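Local coordinates for protein, Family 18 Chitinase (Crocus vernus, PDB 3SIM) that probably hydrolyses or binds chitin, as a plant member of glycoside hydrolase family 18 built on a TIM barrel, at residues N181-Q186 with S208-G213. Sequence-based numbering, arbitrary orientation. Where two conformers were deposited one is given.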
loop_
_atom_site.group_PDB
_atom_site.type_symbol
_atom_site.label_atom_id
_atom_site.label_comp_id
_atom_site.label_asym_id
_atom_site.label_seq_id
_atom_site.Cartn_x
_atom_site.Cartn_y
_atom_site.Cartn_z
ATOM N N ASN A 181 -4.391 -0.886 11.011
ATOM C CA ASN A 181 -5.750 -1.016 10.558
ATOM C C ASN A 181 -6.186 -2.156 9.619
ATOM O O ASN A 181 -7.199 -2.684 9.839
ATOM C CB ASN A 181 -6.286 0.293 10.083
ATOM C CG ASN A 181 -6.268 1.323 11.162
ATOM O OD1 ASN A 181 -7.052 1.323 12.013
ATOM N ND2 ASN A 181 -5.324 2.118 11.137
ATOM N N HIS A 182 -5.408 -2.434 8.592
ATOM C CA HIS A 182 -5.629 -3.502 7.626
ATOM C C HIS A 182 -4.351 -3.885 6.867
ATOM O O HIS A 182 -3.368 -3.218 6.950
ATOM C CB HIS A 182 -6.748 -3.202 6.626
ATOM C CG HIS A 182 -6.647 -1.859 6.000
ATOM N ND1 HIS A 182 -6.018 -1.649 4.812
ATOM C CD2 HIS A 182 -7.071 -0.653 6.413
ATOM C CE1 HIS A 182 -6.070 -0.379 4.508
ATOM N NE2 HIS A 182 -6.703 0.247 5.469
ATOM N N ILE A 183 -4.432 -4.958 6.129
ATOM C CA ILE A 183 -3.320 -5.604 5.515
ATOM C C ILE A 183 -3.592 -5.842 4.035
ATOM O O ILE A 183 -4.392 -6.634 3.668
ATOM C CB ILE A 183 -2.959 -6.896 6.248
ATOM C CG1 ILE A 183 -2.833 -6.647 7.729
ATOM C CG2 ILE A 183 -1.680 -7.521 5.693
ATOM C CD1 ILE A 183 -2.710 -7.820 8.469
ATOM N N ASN A 184 -2.899 -5.088 3.226
ATOM C CA ASN A 184 -2.978 -5.187 1.814
ATOM C C ASN A 184 -2.009 -6.243 1.258
ATOM O O ASN A 184 -0.998 -5.922 0.712
ATOM C CB ASN A 184 -2.848 -3.830 1.134
ATOM C CG ASN A 184 -3.770 -2.751 1.719
ATOM O OD1 ASN A 184 -4.907 -2.965 2.083
ATOM N ND2 ASN A 184 -3.252 -1.582 1.731
ATOM N N TYR A 185 -2.389 -7.511 1.423
ATOM C CA TYR A 185 -1.527 -8.630 1.089
ATOM C C TYR A 185 -1.388 -8.677 -0.412
ATOM O O TYR A 185 -2.292 -8.458 -1.093
ATOM C CB TYR A 185 -2.019 -9.975 1.640
ATOM C CG TYR A 185 -0.976 -10.989 1.920
ATOM C CD1 TYR A 185 -0.705 -12.017 1.034
ATOM C CD2 TYR A 185 -0.253 -10.956 3.084
ATOM C CE1 TYR A 185 0.233 -12.990 1.304
ATOM C CE2 TYR A 185 0.691 -11.867 3.359
ATOM C CZ TYR A 185 0.962 -12.891 2.463
ATOM O OH TYR A 185 1.934 -13.777 2.723
ATOM N N GLN A 186 -0.169 -8.861 -0.849
ATOM C CA GLN A 186 0.239 -8.809 -2.234
ATOM C C GLN A 186 0.115 -10.234 -2.898
ATOM O O GLN A 186 1.065 -10.954 -3.079
ATOM C CB GLN A 186 1.615 -8.112 -2.381
ATOM C CG GLN A 186 1.754 -6.650 -1.943
ATOM C CD GLN A 186 3.024 -5.976 -2.493
ATOM O OE1 GLN A 186 3.793 -5.401 -1.768
ATOM N NE2 GLN A 186 3.208 -6.078 -3.769
ATOM N N SER A 208 -4.876 -16.572 8.922
ATOM C CA SER A 208 -4.270 -17.254 9.963
ATOM C C SER A 208 -2.902 -16.673 10.378
ATOM O O SER A 208 -2.800 -16.568 11.559
ATOM C CB SER A 208 -4.062 -18.729 9.605
ATOM O OG SER A 208 -5.296 -19.299 9.305
ATOM N N LYS A 209 -1.980 -16.359 9.488
ATOM C CA LYS A 209 -0.694 -15.868 9.881
ATOM C C LYS A 209 -0.919 -14.524 10.630
ATOM O O LYS A 209 -0.397 -14.343 11.675
ATOM C CB LYS A 209 0.193 -15.657 8.653
ATOM C CG LYS A 209 0.937 -16.850 8.032
ATOM C CD LYS A 209 1.606 -16.522 6.701
ATOM C CE LYS A 209 0.636 -16.505 5.527
ATOM N NZ LYS A 209 1.221 -16.313 4.202
ATOM N N TYR A 210 -1.734 -13.643 10.049
ATOM C CA TYR A 210 -2.104 -12.336 10.612
ATOM C C TYR A 210 -3.435 -12.346 11.434
ATOM O O TYR A 210 -4.382 -11.676 11.165
ATOM C CB TYR A 210 -1.995 -11.196 9.562
ATOM C CG TYR A 210 -0.614 -11.031 8.927
ATOM C CD1 TYR A 210 0.330 -10.132 9.427
ATOM C CD2 TYR A 210 -0.254 -11.788 7.834
ATOM C CE1 TYR A 210 1.540 -10.032 8.881
ATOM C CE2 TYR A 210 0.960 -11.659 7.280
ATOM C CZ TYR A 210 1.865 -10.795 7.781
ATOM O OH TYR A 210 3.059 -10.716 7.167
ATOM N N LYS A 211 -3.445 -13.191 12.440
ATOM C CA LYS A 211 -4.676 -13.525 13.115
ATOM C C LYS A 211 -5.302 -12.328 13.773
ATOM O O LYS A 211 -4.696 -11.687 14.546
ATOM C CB LYS A 211 -4.401 -14.590 14.158
ATOM C CG LYS A 211 -5.593 -15.319 14.616
ATOM C CD LYS A 211 -5.182 -16.376 15.546
ATOM N N GLY A 212 -6.538 -12.068 13.416
ATOM C CA GLY A 212 -7.193 -10.886 13.879
ATOM C C GLY A 212 -6.848 -9.582 13.174
ATOM O O GLY A 212 -7.293 -8.550 13.548
ATOM N N GLY A 213 -6.036 -9.636 12.151
ATOM C CA GLY A 213 -5.759 -8.501 11.303
ATOM C C GLY A 213 -6.734 -8.624 10.144
ATOM O O GLY A 213 -7.112 -9.714 9.810
#
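The rings of Tyr185 and Tyr210 meet obliquely, CE2 of Tyr185 lying 3.9 Å from CE2 of Tyr210, and the two side chains cross at about a right angle. Phe173 packs edge-to-face with Tyr210, and Phe187 meets the Tyr185 ring with the planes at about 55°. His182 leaves its backbone pointing away from 208-213. Its ND1 donates in the ring plane to OD1 of Asn184 (3.2 Å), reaching that oxygen from above the carbonyl plane.

Ile183 touches with the tip of its longer branch. CG1 is anti to the carbonyl carbon and the branch runs out extended (chi2 171°), so CD1 ends 3.6 Å from CB of Tyr210. The same CD1 lies 4.2 Å from CA of Gly213, where a side chain would clash with it. Gly213 closes a type II turn, its N bonded to O of Tyr210 at 2.8 Å.

The polar ends converge on Asp166. Its OD2 takes a salt bridge from Lys209 and a hydrogen bond with Tyr185 OH; its OD1 bonds Tyr210 OH. The Lys209 chain, bent at chi3, brings NZ to 3.0 Å from OH of Tyr185. A leucine at Tyr185 would remove this hydroxyl and would probably leave Asp166 and Lys209 less firmly positioned.

This is packing within a beta-alpha-beta unit of the barrel. Ile183 of strand 182-184 packs on the turn between helix 196-209 and parallel strand 215-220. Tyr185, just past the strand, comes close to Lys209 at the C-terminal end of the helix, while helix 166-175 packs against Tyr210.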